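Local coordinates for nitronate monooxygenase family protein (Pseudomonas aeruginosa, PDB 4QIT) that oxidatively denitrifies alkyl nitronates with molecular oxygen on an FMN cofactor in a TIM barrel, the toxin propionate 3-nitronate being its best substrate, at residues 113-118 with 303-308; 127-132 with 152-157; 32-37 with 249-254; 101-106 with 317-322. The protein carries 1 engineered substitution. All blocks are in the same frame, centred on the assembly; numbering follows the deposited sequence.

Interaction 1: 113-118 with 303-308; sequences NIYLSF and PDYPFV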
loop_
_atom_site.group_PDB
_atom_site.type_symbol
_atom_site.label_atom_id
_atom_site.label_comp_id
_atom_site.label_asym_id
_atom_site.label_seq_id
_atom_site.Cartn_x
_atom_site.Cartn_y
_atom_site.Cartn_z
ATOM N N ASN A 113 -28.908 -1.701 13.500
ATOM C CA ASN A 113 -28.212 -2.365 12.407
ATOM C C ASN A 113 -28.559 -1.669 11.094
ATOM O O ASN A 113 -29.370 -2.157 10.306
ATOM C CB ASN A 113 -28.628 -3.833 12.372
ATOM C CG ASN A 113 -27.803 -4.649 11.424
ATOM O OD1 ASN A 113 -26.791 -4.182 10.910
ATOM N ND2 ASN A 113 -28.222 -5.892 11.192
ATOM N N ILE A 114 -27.924 -0.527 10.849
ATOM C CA ILE A 114 -28.382 0.365 9.781
ATOM C C ILE A 114 -28.081 -0.126 8.370
ATOM O O ILE A 114 -28.747 0.273 7.413
ATOM C CB ILE A 114 -27.819 1.778 9.951
ATOM C CG1 ILE A 114 -26.292 1.734 10.011
ATOM C CG2 ILE A 114 -28.380 2.416 11.202
ATOM C CD1 ILE A 114 -25.649 3.113 9.808
ATOM N N TYR A 115 -27.080 -0.987 8.232
ATOM C CA TYR A 115 -26.731 -1.531 6.929
ATOM C C TYR A 115 -26.931 -3.038 6.947
ATOM O O TYR A 115 -26.041 -3.780 7.380
ATOM C CB TYR A 115 -25.266 -1.234 6.577
ATOM C CG TYR A 115 -24.931 0.223 6.330
ATOM C CD1 TYR A 115 -25.918 1.158 6.058
ATOM C CD2 TYR A 115 -23.608 0.654 6.359
ATOM C CE1 TYR A 115 -25.595 2.498 5.826
ATOM C CE2 TYR A 115 -23.278 1.978 6.126
ATOM C CZ TYR A 115 -24.274 2.894 5.864
ATOM O OH TYR A 115 -23.945 4.217 5.638
ATOM N N LEU A 116 -28.088 -3.499 6.482
ATOM C CA LEU A 116 -28.327 -4.935 6.450
ATOM C C LEU A 116 -27.478 -5.573 5.367
ATOM O O LEU A 116 -27.442 -5.105 4.223
ATOM C CB LEU A 116 -29.805 -5.254 6.224
ATOM C CG LEU A 116 -30.781 -4.730 7.274
ATOM C CD1 LEU A 116 -32.206 -5.126 6.906
ATOM C CD2 LEU A 116 -30.413 -5.246 8.651
ATOM N N SER A 117 -26.774 -6.632 5.735
ATOM C CA SER A 117 -25.999 -7.402 4.784
ATOM C C SER A 117 -26.913 -8.133 3.812
ATOM O O SER A 117 -28.062 -8.449 4.141
ATOM C CB SER A 117 -25.137 -8.418 5.527
ATOM O OG SER A 117 -24.432 -9.232 4.610
ATOM N N PHE A 118 -26.388 -8.401 2.620
ATOM C CA PHE A 118 -27.053 -9.230 1.627
ATOM C C PHE A 118 -27.355 -10.588 2.252
ATOM O O PHE A 118 -28.339 -11.247 1.899
ATOM C CB PHE A 118 -26.134 -9.387 0.411
ATOM C CG PHE A 118 -26.805 -9.982 -0.805
ATOM C CD1 PHE A 118 -27.794 -9.280 -1.488
ATOM C CD2 PHE A 118 -26.419 -11.231 -1.281
ATOM C CE1 PHE A 118 -28.398 -9.825 -2.616
ATOM C CE2 PHE A 118 -27.021 -11.778 -2.411
ATOM C CZ PHE A 118 -28.008 -11.074 -3.076
ATOM N N PRO A 303 -17.911 -1.527 19.422
ATOM C CA PRO A 303 -19.046 -2.348 18.977
ATOM C C PRO A 303 -18.828 -2.904 17.561
ATOM O O PRO A 303 -17.857 -2.546 16.887
ATOM C CB PRO A 303 -20.226 -1.354 18.987
ATOM C CG PRO A 303 -19.797 -0.269 19.944
ATOM C CD PRO A 303 -18.312 -0.151 19.764
ATOM N N ASP A 304 -19.729 -3.769 17.113
ATOM C CA ASP A 304 -19.602 -4.394 15.810
ATOM C C ASP A 304 -19.982 -3.403 14.706
ATOM O O ASP A 304 -20.681 -2.416 14.941
ATOM C CB ASP A 304 -20.519 -5.615 15.771
ATOM C CG ASP A 304 -20.086 -6.657 14.768
ATOM O OD1 ASP A 304 -18.992 -6.522 14.164
ATOM O OD2 ASP A 304 -20.847 -7.636 14.590
ATOM N N TYR A 305 -19.488 -3.657 13.503
ATOM C CA TYR A 305 -20.014 -3.007 12.314
ATOM C C TYR A 305 -21.412 -3.583 12.035
ATOM O O TYR A 305 -21.615 -4.783 12.153
ATOM C CB TYR A 305 -19.073 -3.312 11.151
ATOM C CG TYR A 305 -19.506 -2.756 9.817
ATOM C CD1 TYR A 305 -19.178 -1.458 9.435
ATOM C CD2 TYR A 305 -20.231 -3.541 8.930
ATOM C CE1 TYR A 305 -19.576 -0.951 8.196
ATOM C CE2 TYR A 305 -20.642 -3.049 7.702
ATOM C CZ TYR A 305 -20.309 -1.758 7.339
ATOM O OH TYR A 305 -20.717 -1.290 6.105
ATOM N N PRO A 306 -22.384 -2.740 11.648
ATOM C CA PRO A 306 -22.294 -1.308 11.375
ATOM C C PRO A 306 -22.884 -0.436 12.500
ATOM O O PRO A 306 -23.168 0.753 12.279
ATOM C CB PRO A 306 -23.159 -1.180 10.120
ATOM C CG PRO A 306 -24.307 -2.129 10.415
ATOM C CD PRO A 306 -23.696 -3.275 11.226
ATOM N N PHE A 307 -23.077 -1.015 13.688
ATOM C CA PHE A 307 -23.615 -0.264 14.816
ATOM C C PHE A 307 -22.770 0.960 15.140
ATOM O O PHE A 307 -23.308 2.012 15.493
ATOM C CB PHE A 307 -23.764 -1.167 16.055
ATOM C CG PHE A 307 -24.649 -2.360 15.829
ATOM C CD1 PHE A 307 -26.029 -2.255 15.985
ATOM C CD2 PHE A 307 -24.104 -3.585 15.461
ATOM C CE1 PHE A 307 -26.848 -3.356 15.768
ATOM C CE2 PHE A 307 -24.917 -4.689 15.246
ATOM C CZ PHE A 307 -26.291 -4.570 15.396
ATOM N N VAL A 308 -21.449 0.825 15.048
ATOM C CA VAL A 308 -20.559 1.965 15.257
ATOM C C VAL A 308 -20.906 3.121 14.325
ATOM O O VAL A 308 -20.965 4.275 14.755
ATOM C CB VAL A 308 -19.079 1.572 15.082
ATOM C CG1 VAL A 308 -18.166 2.790 15.241
ATOM C CG2 VAL A 308 -18.704 0.493 16.080
#

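Interaction 2: 127-132 with 152-157; sequences MLLEER and QAVGIR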
loop_
_atom_site.group_PDB
_atom_site.type_symbol
_atom_site.label_atom_id
_atom_site.label_comp_id
_atom_site.label_asym_id
_atom_site.label_seq_id
_atom_site.Cartn_x
_atom_site.Cartn_y
_atom_site.Cartn_z
ATOM N N MET A 127 -35.589 -8.957 -5.576
ATOM C CA MET A 127 -35.710 -7.655 -6.237
ATOM C C MET A 127 -34.708 -7.510 -7.386
ATOM O O MET A 127 -35.057 -7.025 -8.472
ATOM C CB MET A 127 -35.561 -6.511 -5.231
ATOM C CG MET A 127 -35.724 -5.126 -5.831
ATOM S SD MET A 127 -34.224 -4.435 -6.569
ATOM C CE MET A 127 -33.223 -4.131 -5.111
ATOM N N LEU A 128 -33.468 -7.932 -7.154
ATOM C CA LEU A 128 -32.451 -7.869 -8.204
ATOM C C LEU A 128 -32.780 -8.789 -9.381
ATOM O O LEU A 128 -32.501 -8.456 -10.533
ATOM C CB LEU A 128 -31.063 -8.194 -7.637
ATOM C CG LEU A 128 -30.495 -7.209 -6.611
ATOM C CD1 LEU A 128 -29.212 -7.773 -6.011
ATOM C CD2 LEU A 128 -30.236 -5.846 -7.242
ATOM N N LEU A 129 -33.371 -9.947 -9.089
ATOM C CA LEU A 129 -33.726 -10.903 -10.137
ATOM C C LEU A 129 -34.847 -10.342 -11.014
ATOM O O LEU A 129 -34.940 -10.660 -12.201
ATOM C CB LEU A 129 -34.127 -12.252 -9.529
ATOM C CG LEU A 129 -33.018 -13.010 -8.794
ATOM C CD1 LEU A 129 -33.574 -14.276 -8.168
ATOM C CD2 LEU A 129 -31.866 -13.337 -9.721
ATOM N N GLU A 130 -35.679 -9.486 -10.430
ATOM C CA GLU A 130 -36.750 -8.837 -11.181
ATOM C C GLU A 130 -36.223 -7.682 -12.034
ATOM O O GLU A 130 -36.578 -7.548 -13.207
ATOM C CB GLU A 130 -37.823 -8.305 -10.232
ATOM C CG GLU A 130 -38.630 -9.372 -9.503
ATOM C CD GLU A 130 -39.547 -8.768 -8.454
ATOM O OE1 GLU A 130 -40.773 -8.995 -8.531
ATOM O OE2 GLU A 130 -39.039 -8.069 -7.548
ATOM N N GLU A 131 -35.378 -6.842 -11.440
ATOM C CA GLU A 131 -34.920 -5.625 -12.112
ATOM C C GLU A 131 -33.782 -5.864 -13.107
ATOM O O GLU A 131 -33.633 -5.113 -14.075
ATOM C CB GLU A 131 -34.509 -4.561 -11.084
ATOM C CG GLU A 131 -35.643 -4.076 -10.189
ATOM C CD GLU A 131 -36.837 -3.540 -10.965
ATOM O OE1 GLU A 131 -36.643 -2.767 -11.931
ATOM O OE2 GLU A 131 -37.980 -3.886 -10.600
ATOM N N ARG A 132 -32.980 -6.894 -12.850
ATOM C CA ARG A 132 -31.889 -7.301 -13.739
ATOM C C ARG A 132 -30.966 -6.173 -14.211
ATOM O O ARG A 132 -30.870 -5.903 -15.411
ATOM C CB ARG A 132 -32.444 -8.057 -14.951
ATOM C CG ARG A 132 -33.327 -9.231 -14.566
ATOM C CD ARG A 132 -33.822 -10.013 -15.776
ATOM N NE ARG A 132 -34.954 -10.868 -15.417
ATOM C CZ ARG A 132 -35.290 -11.989 -16.050
ATOM N NH1 ARG A 132 -34.576 -12.413 -17.084
ATOM N NH2 ARG A 132 -36.341 -12.691 -15.641
ATOM N N GLN A 152 -26.827 -14.796 -12.214
ATOM C CA GLN A 152 -26.265 -15.066 -13.528
ATOM C C GLN A 152 -27.303 -15.698 -14.457
ATOM O O GLN A 152 -27.272 -15.487 -15.669
ATOM C CB GLN A 152 -25.015 -15.941 -13.393
ATOM C CG GLN A 152 -23.827 -15.184 -12.768
ATOM C CD GLN A 152 -22.710 -16.094 -12.284
ATOM O OE1 GLN A 152 -22.951 -17.222 -11.843
ATOM N NE2 GLN A 152 -21.476 -15.598 -12.343
ATOM N N ALA A 153 -28.235 -16.442 -13.870
ATOM C CA ALA A 153 -29.275 -17.129 -14.636
ATOM C C ALA A 153 -30.177 -16.157 -15.399
ATOM O O ALA A 153 -30.753 -16.516 -16.431
ATOM C CB ALA A 153 -30.104 -18.022 -13.714
ATOM N N VAL A 154 -30.311 -14.932 -14.893
ATOM C CA VAL A 154 -31.107 -13.918 -15.577
ATOM C C VAL A 154 -30.218 -12.898 -16.298
ATOM O O VAL A 154 -30.670 -11.807 -16.657
ATOM C CB VAL A 154 -32.106 -13.212 -14.628
ATOM C CG1 VAL A 154 -33.132 -14.205 -14.096
ATOM C CG2 VAL A 154 -31.379 -12.541 -13.481
ATOM N N GLY A 155 -28.955 -13.262 -16.503
ATOM C CA GLY A 155 -28.067 -12.487 -17.352
ATOM C C GLY A 155 -27.173 -11.479 -16.655
ATOM O O GLY A 155 -26.365 -10.818 -17.307
ATOM N N ILE A 156 -27.307 -11.364 -15.338
ATOM C CA ILE A 156 -26.515 -10.405 -14.563
ATOM C C ILE A 156 -25.049 -10.842 -14.431
ATOM O O ILE A 156 -24.763 -12.011 -14.150
ATOM C CB ILE A 156 -27.118 -10.222 -13.151
ATOM C CG1 ILE A 156 -28.581 -9.782 -13.243
ATOM C CG2 ILE A 156 -26.279 -9.242 -12.322
ATOM C CD1 ILE A 156 -29.345 -9.900 -11.941
ATOM N N ARG A 157 -24.118 -9.909 -14.648
ATOM C CA ARG A 157 -22.705 -10.169 -14.374
ATOM C C ARG A 157 -22.418 -9.865 -12.906
ATOM O O ARG A 157 -22.863 -8.839 -12.398
ATOM C CB ARG A 157 -21.800 -9.303 -15.253
ATOM C CG ARG A 157 -22.065 -9.423 -16.745
ATOM C CD ARG A 157 -21.900 -10.843 -17.232
ATOM N NE ARG A 157 -21.929 -10.900 -18.690
ATOM C CZ ARG A 157 -22.156 -12.005 -19.390
ATOM N NH1 ARG A 157 -22.391 -13.153 -18.768
ATOM N NH2 ARG A 157 -22.153 -11.962 -20.716
#

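Interaction 3: 32-37 with 249-254; sequences PALAAA and VLCPES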
loop_
_atom_site.group_PDB
_atom_site.type_symbol
_atom_site.label_atom_id
_atom_site.label_comp_id
_atom_site.label_asym_id
_atom_site.label_seq_id
_atom_site.Cartn_x
_atom_site.Cartn_y
_atom_site.Cartn_z
ATOM N N PRO A 32 -27.830 8.139 -9.013
ATOM C CA PRO A 32 -28.251 7.763 -10.366
ATOM C C PRO A 32 -27.716 8.704 -11.454
ATOM O O PRO A 32 -27.355 8.219 -12.533
ATOM C CB PRO A 32 -29.780 7.825 -10.279
ATOM C CG PRO A 32 -30.064 7.449 -8.858
ATOM C CD PRO A 32 -28.965 8.145 -8.071
ATOM N N ALA A 33 -27.656 10.008 -11.187
ATOM C CA ALA A 33 -27.111 10.949 -12.165
ATOM C C ALA A 33 -25.642 10.653 -12.490
ATOM O O ALA A 33 -25.249 10.685 -13.655
ATOM C CB ALA A 33 -27.277 12.385 -11.686
ATOM N N LEU A 34 -24.839 10.368 -11.466
ATOM C CA LEU A 34 -23.422 10.071 -11.684
ATOM C C LEU A 34 -23.261 8.780 -12.485
ATOM O O LEU A 34 -22.510 8.739 -13.468
ATOM C CB LEU A 34 -22.668 9.973 -10.347
ATOM C CG LEU A 34 -21.208 9.541 -10.494
ATOM C CD1 LEU A 34 -20.424 10.552 -11.303
ATOM C CD2 LEU A 34 -20.572 9.349 -9.123
ATOM N N ALA A 35 -23.973 7.733 -12.063
ATOM C CA ALA A 35 -23.921 6.438 -12.723
ATOM C C ALA A 35 -24.329 6.553 -14.190
ATOM O O ALA A 35 -23.661 6.012 -15.080
ATOM C CB ALA A 35 -24.814 5.420 -11.988
ATOM N N ALA A 36 -25.422 7.269 -14.446
ATOM C CA ALA A 36 -25.933 7.361 -15.809
ATOM C C ALA A 36 -24.981 8.137 -16.705
ATOM O O ALA A 36 -24.813 7.797 -17.877
ATOM C CB ALA A 36 -27.303 7.991 -15.820
ATOM N N ALA A 37 -24.361 9.174 -16.155
ATOM C CA ALA A 37 -23.401 9.971 -16.912
ATOM C C ALA A 37 -22.210 9.125 -17.365
ATOM O O ALA A 37 -21.792 9.180 -18.527
ATOM C CB ALA A 37 -22.946 11.175 -16.101
ATOM N N VAL A 249 -15.530 11.751 -7.170
ATOM C CA VAL A 249 -16.167 12.418 -6.034
ATOM C C VAL A 249 -16.514 13.884 -6.310
ATOM O O VAL A 249 -17.601 14.358 -5.956
ATOM C CB VAL A 249 -15.314 12.290 -4.752
ATOM C CG1 VAL A 249 -15.886 13.150 -3.641
ATOM C CG2 VAL A 249 -15.263 10.821 -4.313
ATOM N N LEU A 250 -15.592 14.592 -6.954
ATOM C CA LEU A 250 -15.789 16.009 -7.268
ATOM C C LEU A 250 -16.710 16.283 -8.459
ATOM O O LEU A 250 -17.004 17.447 -8.757
ATOM C CB LEU A 250 -14.442 16.698 -7.487
ATOM C CG LEU A 250 -13.507 16.726 -6.283
ATOM C CD1 LEU A 250 -12.213 17.396 -6.688
ATOM C CD2 LEU A 250 -14.137 17.463 -5.109
ATOM N N CYS A 251 -17.157 15.234 -9.142
ATOM C CA CYS A 251 -18.097 15.423 -10.250
ATOM C C CYS A 251 -19.352 16.086 -9.705
ATOM O O CYS A 251 -19.792 15.776 -8.600
ATOM C CB CYS A 251 -18.471 14.092 -10.902
ATOM S SG CYS A 251 -17.109 13.276 -11.739
ATOM N N PRO A 252 -19.925 17.020 -10.470
ATOM C CA PRO A 252 -21.126 17.736 -10.031
ATOM C C PRO A 252 -22.316 16.795 -9.845
ATOM O O PRO A 252 -23.236 17.117 -9.080
ATOM C CB PRO A 252 -21.382 18.728 -11.178
ATOM C CG PRO A 252 -20.680 18.137 -12.356
ATOM C CD PRO A 252 -19.446 17.500 -11.776
ATOM N N GLU A 253 -22.287 15.648 -10.518
ATOM C CA GLU A 253 -23.360 14.659 -10.416
ATOM C C GLU A 253 -23.328 13.862 -9.113
ATOM O O GLU A 253 -24.311 13.222 -8.769
ATOM C CB GLU A 253 -23.301 13.687 -11.598
ATOM C CG GLU A 253 -23.505 14.326 -12.976
ATOM C CD GLU A 253 -22.242 14.932 -13.564
ATOM O OE1 GLU A 253 -21.153 14.817 -12.952
ATOM O OE2 GLU A 253 -22.328 15.530 -14.666
ATOM N N SER A 254 -22.208 13.881 -8.392
ATOM C CA SER A 254 -22.137 13.121 -7.144
ATOM C C SER A 254 -22.910 13.836 -6.038
ATOM O O SER A 254 -23.259 15.015 -6.179
ATOM C CB SER A 254 -20.683 12.919 -6.706
ATOM O OG SER A 254 -20.256 13.979 -5.870
#

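Interaction 4: 101-106 with 317-322; sequences AEFGAE and TAALAR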
loop_
_atom_site.group_PDB
_atom_site.type_symbol
_atom_site.label_atom_id
_atom_site.label_comp_id
_atom_site.label_asym_id
_atom_site.label_seq_id
_atom_site.Cartn_x
_atom_site.Cartn_y
_atom_site.Cartn_z
ATOM N N ALA A 101 -22.045 16.584 23.458
ATOM C CA ALA A 101 -22.318 17.726 24.334
ATOM C C ALA A 101 -21.738 19.034 23.796
ATOM O O ALA A 101 -22.287 20.110 24.054
ATOM C CB ALA A 101 -21.814 17.446 25.754
ATOM N N GLU A 102 -20.639 18.947 23.046
ATOM C CA GLU A 102 -20.069 20.118 22.371
ATOM C C GLU A 102 -21.096 20.819 21.484
ATOM O O GLU A 102 -21.014 22.032 21.235
ATOM C CB GLU A 102 -18.889 19.703 21.483
ATOM C CG GLU A 102 -17.600 19.378 22.207
ATOM C CD GLU A 102 -16.429 19.229 21.246
ATOM O OE1 GLU A 102 -15.558 18.372 21.500
ATOM O OE2 GLU A 102 -16.381 19.985 20.251
ATOM N N PHE A 103 -22.048 20.039 20.985
ATOM C CA PHE A 103 -23.039 20.538 20.047
ATOM C C PHE A 103 -24.424 20.587 20.668
ATOM O O PHE A 103 -25.431 20.681 19.962
ATOM C CB PHE A 103 -23.006 19.675 18.791
ATOM C CG PHE A 103 -21.638 19.583 18.198
ATOM C CD1 PHE A 103 -21.061 20.706 17.617
ATOM C CD2 PHE A 103 -20.908 18.403 18.256
ATOM C CE1 PHE A 103 -19.783 20.664 17.085
ATOM C CE2 PHE A 103 -19.626 18.344 17.724
ATOM C CZ PHE A 103 -19.061 19.474 17.137
ATOM N N GLY A 104 -24.455 20.527 21.996
ATOM C CA GLY A 104 -25.687 20.694 22.750
ATOM C C GLY A 104 -26.589 19.489 22.635
ATOM O O GLY A 104 -27.798 19.575 22.860
ATOM N N ALA A 105 -25.997 18.355 22.276
ATOM C CA ALA A 105 -26.777 17.161 22.000
ATOM C C ALA A 105 -26.450 16.041 22.981
ATOM O O ALA A 105 -25.452 16.088 23.705
ATOM C CB ALA A 105 -26.546 16.701 20.565
ATOM N N GLU A 106 -27.302 15.026 22.993
ATOM C CA GLU A 106 -27.012 13.804 23.718
ATOM C C GLU A 106 -26.844 12.691 22.696
ATOM O O GLU A 106 -27.345 12.808 21.573
ATOM C CB GLU A 106 -28.150 13.475 24.685
ATOM C CG GLU A 106 -28.291 14.474 25.816
ATOM C CD GLU A 106 -29.339 14.059 26.825
ATOM O OE1 GLU A 106 -30.160 13.174 26.502
ATOM O OE2 GLU A 106 -29.340 14.617 27.944
ATOM N N THR A 317 -24.678 14.260 12.637
ATOM C CA THR A 317 -25.917 15.026 12.519
ATOM C C THR A 317 -25.905 16.178 13.512
ATOM O O THR A 317 -26.264 17.307 13.171
ATOM C CB THR A 317 -27.144 14.124 12.735
ATOM O OG1 THR A 317 -27.198 13.131 11.702
ATOM C CG2 THR A 317 -28.433 14.929 12.691
ATOM N N ALA A 318 -25.464 15.901 14.732
ATOM C CA ALA A 318 -25.404 16.928 15.761
ATOM C C ALA A 318 -24.373 17.996 15.398
ATOM O O ALA A 318 -24.597 19.189 15.603
ATOM C CB ALA A 318 -25.087 16.306 17.100
ATOM N N ALA A 319 -23.234 17.572 14.852
ATOM C CA ALA A 319 -22.198 18.522 14.473
ATOM C C ALA A 319 -22.662 19.381 13.305
ATOM O O ALA A 319 -22.463 20.601 13.311
ATOM C CB ALA A 319 -20.885 17.790 14.127
ATOM N N LEU A 320 -23.280 18.743 12.313
ATOM C CA LEU A 320 -23.733 19.430 11.104
ATOM C C LEU A 320 -24.771 20.490 11.461
ATOM O O LEU A 320 -24.814 21.564 10.854
ATOM C CB LEU A 320 -24.307 18.416 10.105
ATOM C CG LEU A 320 -24.699 18.920 8.718
ATOM C CD1 LEU A 320 -23.524 19.624 8.100
ATOM C CD2 LEU A 320 -25.123 17.766 7.838
ATOM N N ALA A 321 -25.577 20.199 12.473
ATOM C CA ALA A 321 -26.629 21.122 12.909
ATOM C C ALA A 321 -26.067 22.373 13.592
ATOM O O ALA A 321 -26.815 23.299 13.917
ATOM C CB ALA A 321 -27.606 20.409 13.828
ATOM N N ARG A 322 -24.758 22.396 13.827
ATOM C CA ARG A 322 -24.103 23.574 14.387
ATOM C C ARG A 322 -23.040 24.093 13.427
ATOM O O ARG A 322 -22.197 24.916 13.802
ATOM C CB ARG A 322 -23.485 23.266 15.749
ATOM C CG ARG A 322 -24.478 22.859 16.825
ATOM C CD ARG A 322 -25.414 24.012 17.210
ATOM N NE ARG A 322 -26.252 23.628 18.342
ATOM C CZ ARG A 322 -27.462 23.093 18.229
ATOM N NH1 ARG A 322 -27.999 22.894 17.026
ATOM N NH2 ARG A 322 -28.146 22.764 19.319
HETATM O O HOH W 1 -26.536 19.724 17.606
#

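Interaction 1: 113-118 with 303-308
Asn113 OD1 lies against two ring carbons of Pro306, 3.2 Å from CD and 3.3 Å from CG, a close polar-to-CH approach in a contact that otherwise rests on apolar packing. Asn113 CG stands anti to its backbone N (chi1 -171°), and the other end of the amide, ND2, reaches Glu120 in a weak hydrogen bond. Asn113 CB meets CE1 and CZ of Phe307, 3.9 Å from CE1, while the backbone N of Asn113 approaches the same ring obliquely. Pro306 CG also packs against Tyr115, 4.1 Å from CB. A cis peptide bond precedes Pro306, and its CB lies over the centre of the Tyr305 ring, 3.8 Å above the plane, bringing the two rings of consecutive residues together. The phenol of Tyr305 then points to the edge of Tyr115, where OH is 3.5 Å from CD2 and near the ring plane. Tyr115 also touches Leu27, which probably belongs to the FMN site, and the side chain of Tyr305 is about 5 Å from the bound nitroethane. The contact therefore joins the loop before helix 124-131 to Pro306, the N-cap of helix 307-320, beside the substrate pocket of this TIM-barrel flavoenzyme.

Interaction 2: 127-132 with 152-157
Arg132 sets its CG anti to the carbonyl carbon (chi1 -54°) and then runs extended from CG to NE; the Arg132 and Val154 side chains cross at about a right angle. Val154 in turn holds CG1 anti to its own carbonyl carbon (chi1 -64°), and that methyl lies over the centre of the guanidinium, 3.6 Å above its plane. Val154 CB faces the same flat group and is 3.6 Å from Arg132 NH1; the aliphatic part of the chain joins in through CD, 3.7 Å from Val154 O. The second methyl, Val154 CG2, meets Leu129 CD2 at 3.9 Å, these two side chains also crossing at about a right angle. Two residues beyond Val154, Ile156 CD1 comes to 3.7 Å from Leu128 O, an oxygen that already accepts a hydrogen bond from the backbone N of Arg132, and it passes near Arg132 CA as well. Further in, Leu128 and Ile156 both pack on Leu151 and on Val136 of strand 135-139.

Both helices finish here. Arg132 leaves helix 124-131 with positive phi, and a Schellman motif with Gly155 as its C-prime residue ends helix 145-153. Chemically, the contact uses the apolar face of a charged group: Arg132 NE makes only a weak hydrogen bond to Leu129 O, 3.2 Å long, while the flat side of the guanidinium serves as a hydrophobic surface for Val154 and its charge probably stays close to solvent.

Interaction 3: 32-37 with 249-254
Leu34 and Glu253 bury nearly equal areas in this contact, with Ala33 well behind them. Leu34 CA and Glu253 CA are 4.8 Å apart, and Glu253 CB points to the helix, 3.6 Å from Leu34 CA and 4.2 Å from Ala33 CB. Leu34 CB is 4.0 Å from Glu253 CB. Leu34 CG stands anti to the backbone N (chi1 175°), and beyond it CD1 meets Cys251 CB at 4.1 Å and CD2 approaches Ser254 CB. The aliphatic half of Glu253 thus lies on the start of helix 32-41, whereas a bend at chi2 (83°) swings CD away from an extended course. Its carboxylate oxygen OE1 accepts a hydrogen bond from the backbone N of Ala344, at the beginning of helix 344-355, a helix that also packs on Leu34, Ala37 and Cys251.

The loop keeps its shape through a type I turn from Cys251 to Ser254 and through Ser254 OG, which donates to Val249 O at 2.7 Å, tilted 24° from the carbonyl plane. Thr31 OG1 bonds both Leu34 N and Glu253 O, tying the helix start to the loop. Glu253 therefore divides its chemistry: hydrocarbon against helix 32-41, and a carboxylate whose negative charge would probably be favoured by the N-terminal end of helix 344-355, where Ala344 N donates to it.

Interaction 4: 101-106 with 317-322
Ala318 and Ala319 of helix 307-320, and Arg322 just beyond it, pack against Phe103 and Ala105, in the Schellman motif that ends helix 86-101; Gly104, at positive phi, is its C-prime residue, and a type I turn spans Ala101 to Gly104. Ala318 presents its methyl to Ala105, CB to CB 3.8 Å, and its carbonyl oxygen to Phe103, where O is 3.6 Å from CB. One residue on, Ala319 makes the central contact. Its CA sits over the middle of the Phe103 ring in a CH-pi interaction, 3.8 Å from the centroid and 7° off the ring normal, and its CB extends over the same face toward CE2 and CZ, 3.9 Å from CE2. Phe103 CG stands anti to the carbonyl carbon (chi1 -54°). On the opposite face of the ring lies Glu102 CB, shifted toward the rim, so Phe103 is packed on both sides.

Arg322 then closes the contact at the more exposed end. The Arg322 chain is bent at chi2 (-67°), and the side chains of Arg322 and Phe103 slide past each other in opposite directions, Arg322 CB lying 4.0 Å from Phe103 CD1, with guanidinium and ring planes nearly perpendicular. Phe103 O stands over one face of the guanidinium, too poorly angled toward its N-H groups for a hydrogen bond. Instead a water bridges the two segments: it donates to Phe103 O at 2.8 Å and to Ala318 O at 2.8 Å, and its oxygen sits over the centre of the Arg322 guanidinium.

Four loops open in turn from the N terminus, at 32-37 (interaction 3), 101-106 (interaction 4), 113-118 (interaction 1) and 127-132 (interaction 2). Interaction 2 closes first, at 152-157, and lies within all three others; it joins two neighbouring helices on the outside of the barrel. Interaction 3 closes next, at 249-254, tying an early helix to a late loop. Interactions 1 and 4 both cross it, because they start inside its loop and end beyond it, at 303-308 and 317-322. Interaction 1 is enclosed by interaction 4, and both use helix 307-320, near its start and near its end. Phe118 touches Leu128, linking interactions 1 and 2 directly.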